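Local coordinates for MxaA (PDB 4W4T), which is the terminal reductase domain of a myxalamid PKS-NRPS assembly line, binding NADPH and probably releasing the carrier-bound product by reducing its thioester, at residues R264-C269 with E320-M325; R333-P336 with S342-G345. All coordinates share one frame; numbering follows the deposited sequence.

Contact 1 of 2, residues R264-C269 with E320-M325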
loop_
_atom_site.group_PDB
_atom_site.type_symbol
_atom_site.label_atom_id
_atom_site.label_comp_id
_atom_site.label_asym_id
_atom_site.label_seq_id
_atom_site.Cartn_x
_atom_site.Cartn_y
_atom_site.Cartn_z
ATOM N N ARG A 264 0.650 -0.633 14.971
ATOM C CA ARG A 264 1.671 -0.396 13.951
ATOM C C ARG A 264 2.420 0.908 14.163
ATOM O O ARG A 264 3.649 0.989 14.036
ATOM C CB ARG A 264 1.032 -0.369 12.564
ATOM C CG ARG A 264 0.745 -1.710 11.955
ATOM C CD ARG A 264 0.214 -1.507 10.532
ATOM N NE ARG A 264 -0.264 -2.751 9.953
ATOM C CZ ARG A 264 0.474 -3.536 9.179
ATOM N NH1 ARG A 264 1.720 -3.191 8.881
ATOM N NH2 ARG A 264 -0.042 -4.661 8.698
ATOM N N THR A 265 1.660 1.949 14.453
ATOM C CA THR A 265 2.234 3.257 14.683
ATOM C C THR A 265 3.130 3.269 15.916
ATOM O O THR A 265 4.248 3.786 15.872
ATOM C CB THR A 265 1.123 4.293 14.823
ATOM O OG1 THR A 265 0.347 4.281 13.621
ATOM C CG2 THR A 265 1.691 5.672 15.054
ATOM N N LEU A 266 2.649 2.701 17.025
ATOM C CA LEU A 266 3.457 2.663 18.238
ATOM C C LEU A 266 4.740 1.879 18.031
ATOM O O LEU A 266 5.796 2.286 18.506
ATOM C CB LEU A 266 2.671 2.057 19.404
ATOM C CG LEU A 266 1.456 2.857 19.853
ATOM C CD1 LEU A 266 0.865 2.261 21.129
ATOM C CD2 LEU A 266 1.812 4.328 20.045
ATOM N N LYS A 267 4.657 0.749 17.331
ATOM C CA LYS A 267 5.858 -0.050 17.103
ATOM C C LYS A 267 6.845 0.717 16.237
ATOM O O LYS A 267 8.044 0.672 16.480
ATOM C CB LYS A 267 5.522 -1.389 16.455
ATOM C CG LYS A 267 6.759 -2.218 16.106
ATOM C CD LYS A 267 6.377 -3.630 15.660
ATOM C CE LYS A 267 7.607 -4.499 15.390
ATOM N NZ LYS A 267 7.229 -5.961 15.330
ATOM N N GLY A 268 6.332 1.431 15.239
ATOM C CA GLY A 268 7.161 2.273 14.391
ATOM C C GLY A 268 7.891 3.328 15.201
ATOM O O GLY A 268 9.074 3.557 15.003
ATOM N N CYS A 269 7.188 3.973 16.126
ATOM C CA CYS A 269 7.829 4.996 16.949
ATOM C C CYS A 269 8.918 4.371 17.801
ATOM O O CYS A 269 10.009 4.934 17.943
ATOM C CB CYS A 269 6.807 5.717 17.828
ATOM S SG CYS A 269 5.710 6.786 16.877
ATOM N N GLU A 320 1.964 13.152 26.825
ATOM C CA GLU A 320 1.679 12.226 27.925
ATOM C C GLU A 320 1.885 10.781 27.460
ATOM O O GLU A 320 2.482 9.960 28.165
ATOM C CB GLU A 320 0.250 12.424 28.455
ATOM C CG GLU A 320 -0.039 13.828 28.965
ATOM C CD GLU A 320 -1.476 14.008 29.435
ATOM O OE1 GLU A 320 -2.421 13.809 28.628
ATOM O OE2 GLU A 320 -1.655 14.357 30.620
HETATM N N MSE A 321 1.404 10.471 26.262
HETATM C CA MSE A 321 1.621 9.146 25.698
HETATM C C MSE A 321 3.102 8.801 25.664
HETATM O O MSE A 321 3.496 7.718 26.063
HETATM C CB MSE A 321 1.036 9.049 24.288
HETATM C CG MSE A 321 -0.437 8.816 24.230
HETATM SE SE MSE A 321 -0.901 7.031 24.937
HETATM C CE MSE A 321 0.267 5.902 23.885
ATOM N N TRP A 322 3.939 9.713 25.181
ATOM C CA TRP A 322 5.351 9.384 25.092
ATOM C C TRP A 322 5.939 9.244 26.495
ATOM O O TRP A 322 6.777 8.370 26.719
ATOM C CB TRP A 322 6.121 10.429 24.271
ATOM C CG TRP A 322 5.402 10.893 23.024
ATOM C CD1 TRP A 322 5.324 12.178 22.566
ATOM C CD2 TRP A 322 4.658 10.089 22.095
ATOM N NE1 TRP A 322 4.584 12.223 21.403
ATOM C CE2 TRP A 322 4.156 10.959 21.099
ATOM C CE3 TRP A 322 4.367 8.723 22.001
ATOM C CZ2 TRP A 322 3.380 10.502 20.026
ATOM C CZ3 TRP A 322 3.592 8.275 20.938
ATOM C CH2 TRP A 322 3.114 9.161 19.962
ATOM N N ASN A 323 5.481 10.062 27.442
ATOM C CA ASN A 323 5.916 9.893 28.833
ATOM C C ASN A 323 5.615 8.472 29.318
ATOM O O ASN A 323 6.451 7.842 29.956
ATOM C CB ASN A 323 5.240 10.900 29.767
ATOM C CG ASN A 323 5.706 12.335 29.540
ATOM O OD1 ASN A 323 6.766 12.581 28.969
ATOM N ND2 ASN A 323 4.908 13.286 30.000
ATOM N N TYR A 324 4.412 7.973 29.015
ATOM C CA TYR A 324 4.006 6.657 29.519
ATOM C C TYR A 324 4.875 5.572 28.898
ATOM O O TYR A 324 5.209 4.580 29.543
ATOM C CB TYR A 324 2.519 6.373 29.228
ATOM C CG TYR A 324 1.543 7.363 29.841
ATOM C CD1 TYR A 324 1.867 8.064 31.001
ATOM C CD2 TYR A 324 0.308 7.613 29.248
ATOM C CE1 TYR A 324 0.977 8.966 31.569
ATOM C CE2 TYR A 324 -0.592 8.520 29.807
ATOM C CZ TYR A 324 -0.243 9.195 30.967
ATOM O OH TYR A 324 -1.114 10.101 31.520
HETATM N N MSE A 325 5.232 5.757 27.628
HETATM C CA MSE A 325 6.040 4.768 26.934
HETATM C C MSE A 325 7.516 4.792 27.369
HETATM O O MSE A 325 8.154 3.745 27.466
HETATM C CB MSE A 325 5.895 4.974 25.425
HETATM C CG MSE A 325 4.445 4.687 25.017
HETATM SE SE MSE A 325 4.218 4.939 23.111
HETATM C CE MSE A 325 5.326 3.445 22.516
#
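Around L266 and M325, whose CA atoms lie 9.3 Å apart, the short axes of helical segments 264-269 and 320-325 cross at -65°, 12.6 Å apart at closest approach. At this spacing the backbones do not meet, and the large side chains of the second helix supply most of the reach. L266 answers with one methyl, CD2, which meets three residues there. The closest is the selenium of selenomethionine M325, 3.9 Å from L266 CD2; the chain of M325 runs extended through chi2 (180°), which carries SE far out from its backbone. Selenomethionine M321 brings its terminal CE to 4.4 Å from L266 CD2, and W322 offers the rim of its indole, the methyl lying near the ring plane beside CZ3. This is a buried helix-helix contact in the helical region beside the Rossmann sheet, where helix 400-412 packs against M321 and M325. Leucine suits its place because the branch at CG ends a short apolar chain in methyls, with no polar group to bury. C269 adds a sulfur-aromatic contact, its SG 5.3 Å from the centroid of the six-membered ring of W322 and oblique to it. A weak hydrogen bond to P276 O gives W322 NE1 an acceptor.

Contact 2 of 2, residues R333-P336 with S342-G345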
loop_
_atom_site.group_PDB
_atom_site.type_symbol
_atom_site.label_atom_id
_atom_site.label_comp_id
_atom_site.label_asym_id
_atom_site.label_seq_id
_atom_site.Cartn_x
_atom_site.Cartn_y
_atom_site.Cartn_z
ATOM N N ARG A 333 12.575 10.259 21.210
ATOM C CA ARG A 333 12.780 11.668 20.901
ATOM C C ARG A 333 11.488 12.201 20.318
ATOM O O ARG A 333 10.754 11.462 19.657
ATOM C CB ARG A 333 13.933 11.872 19.907
ATOM C CG ARG A 333 15.255 11.288 20.336
ATOM C CD ARG A 333 16.382 11.727 19.393
ATOM N NE ARG A 333 16.014 11.525 17.996
ATOM C CZ ARG A 333 16.064 10.353 17.373
ATOM N NH1 ARG A 333 16.489 9.274 18.021
ATOM N NH2 ARG A 333 15.693 10.263 16.101
ATOM N N VAL A 334 11.182 13.465 20.559
ATOM C CA VAL A 334 9.983 14.042 19.965
ATOM C C VAL A 334 10.333 15.005 18.837
ATOM O O VAL A 334 11.228 15.837 18.970
ATOM C CB VAL A 334 9.127 14.773 21.005
ATOM C CG1 VAL A 334 7.875 15.336 20.356
ATOM C CG2 VAL A 334 8.736 13.817 22.097
ATOM N N LEU A 335 9.605 14.887 17.739
ATOM C CA LEU A 335 9.756 15.761 16.588
ATOM C C LEU A 335 8.414 16.294 16.115
ATOM O O LEU A 335 7.393 15.603 16.218
ATOM C CB LEU A 335 10.411 15.013 15.431
ATOM C CG LEU A 335 11.851 14.544 15.502
ATOM C CD1 LEU A 335 12.103 13.712 14.255
ATOM C CD2 LEU A 335 12.795 15.740 15.564
ATOM N N PRO A 336 8.414 17.514 15.562
ATOM C CA PRO A 336 7.232 18.016 14.860
ATOM C C PRO A 336 6.719 16.959 13.878
ATOM O O PRO A 336 7.542 16.216 13.325
ATOM C CB PRO A 336 7.758 19.252 14.126
ATOM C CG PRO A 336 8.903 19.717 14.950
ATOM C CD PRO A 336 9.530 18.481 15.544
ATOM N N SER A 342 8.783 12.616 7.819
ATOM C CA SER A 342 9.909 12.573 6.889
ATOM C C SER A 342 10.919 11.511 7.322
ATOM O O SER A 342 11.496 10.823 6.485
ATOM C CB SER A 342 10.569 13.946 6.788
ATOM O OG SER A 342 11.826 13.835 6.163
ATOM N N GLU A 343 11.123 11.362 8.628
ATOM C CA GLU A 343 11.995 10.298 9.118
ATOM C C GLU A 343 11.395 8.922 8.850
ATOM O O GLU A 343 12.120 7.959 8.599
ATOM C CB GLU A 343 12.291 10.475 10.612
ATOM C CG GLU A 343 12.996 11.782 10.902
ATOM C CD GLU A 343 13.961 11.719 12.075
ATOM O OE1 GLU A 343 13.970 10.707 12.819
ATOM O OE2 GLU A 343 14.713 12.704 12.257
ATOM N N LEU A 344 10.070 8.821 8.901
ATOM C CA LEU A 344 9.414 7.564 8.587
ATOM C C LEU A 344 9.695 7.203 7.122
ATOM O O LEU A 344 10.056 6.072 6.808
ATOM C CB LEU A 344 7.904 7.656 8.842
ATOM C CG LEU A 344 7.045 6.415 8.575
ATOM C CD1 LEU A 344 7.501 5.227 9.401
ATOM C CD2 LEU A 344 5.575 6.716 8.865
ATOM N N GLY A 345 9.542 8.187 6.243
ATOM C CA GLY A 345 9.770 7.982 4.823
ATOM C C GLY A 345 11.196 7.533 4.557
ATOM O O GLY A 345 11.435 6.608 3.779
#
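In R333 a bend at chi3 (-49°) brings the guanidinium round to E343, while a twisted chi2 of -148° bends the glutamate chain as its carboxylate comes up to L335. The resulting ion pair is long: R333 NH2 stands 3.7 Å from E343 OE1, which comes in at the guanidinium rim, close to its plane. With the planes of the two groups 43° apart and a single long N-O approach, this is not the coplanar, two-pronged pairing that arginine and carboxylate can adopt. L335 projects CD1 against the same carboxylate, 3.4 Å from E343 OE2 and 3.5 Å from E343 CD. Strand 333-336 pairs in parallel with strand 274-277 and leads directly into helix 337-348, with P336 at the N-cap, making this a short strand-to-helix connection at the surface. A long arginine suits the exposed strand position, and the glutamate can reach from the helix to both strand residues. An alanine in place of E343 is likely to leave R333 without this anionic mate and strip cover from L335 CD1. The leucine methyl thus makes van der Waals contact with a charged group, and the ion pair beside it is probably only a modest electrostatic attraction.

How the contacts relate
Contacts 1 and 2 follow in series along the chain: helix 318-328 of contact 1 leads to strand 333-336 of contact 2, and their centres are about 13 Å apart. They meet directly where W322 CD1 lies 3.8 Å from V334 CG2, so the indole packs against both helix 261-272 and the strand. Strand 274-277 is a second tie: it follows helix 261-272, touches C269 and W322, and pairs with strand 333-336. Contact 1 is buried and apolar, whereas contact 2 is a surface contact that mixes a long ion pair with a leucine methyl. Both lie on the same side of the chain's centre, away from the residues that bind NADPH, and neither contributes to the cofactor site.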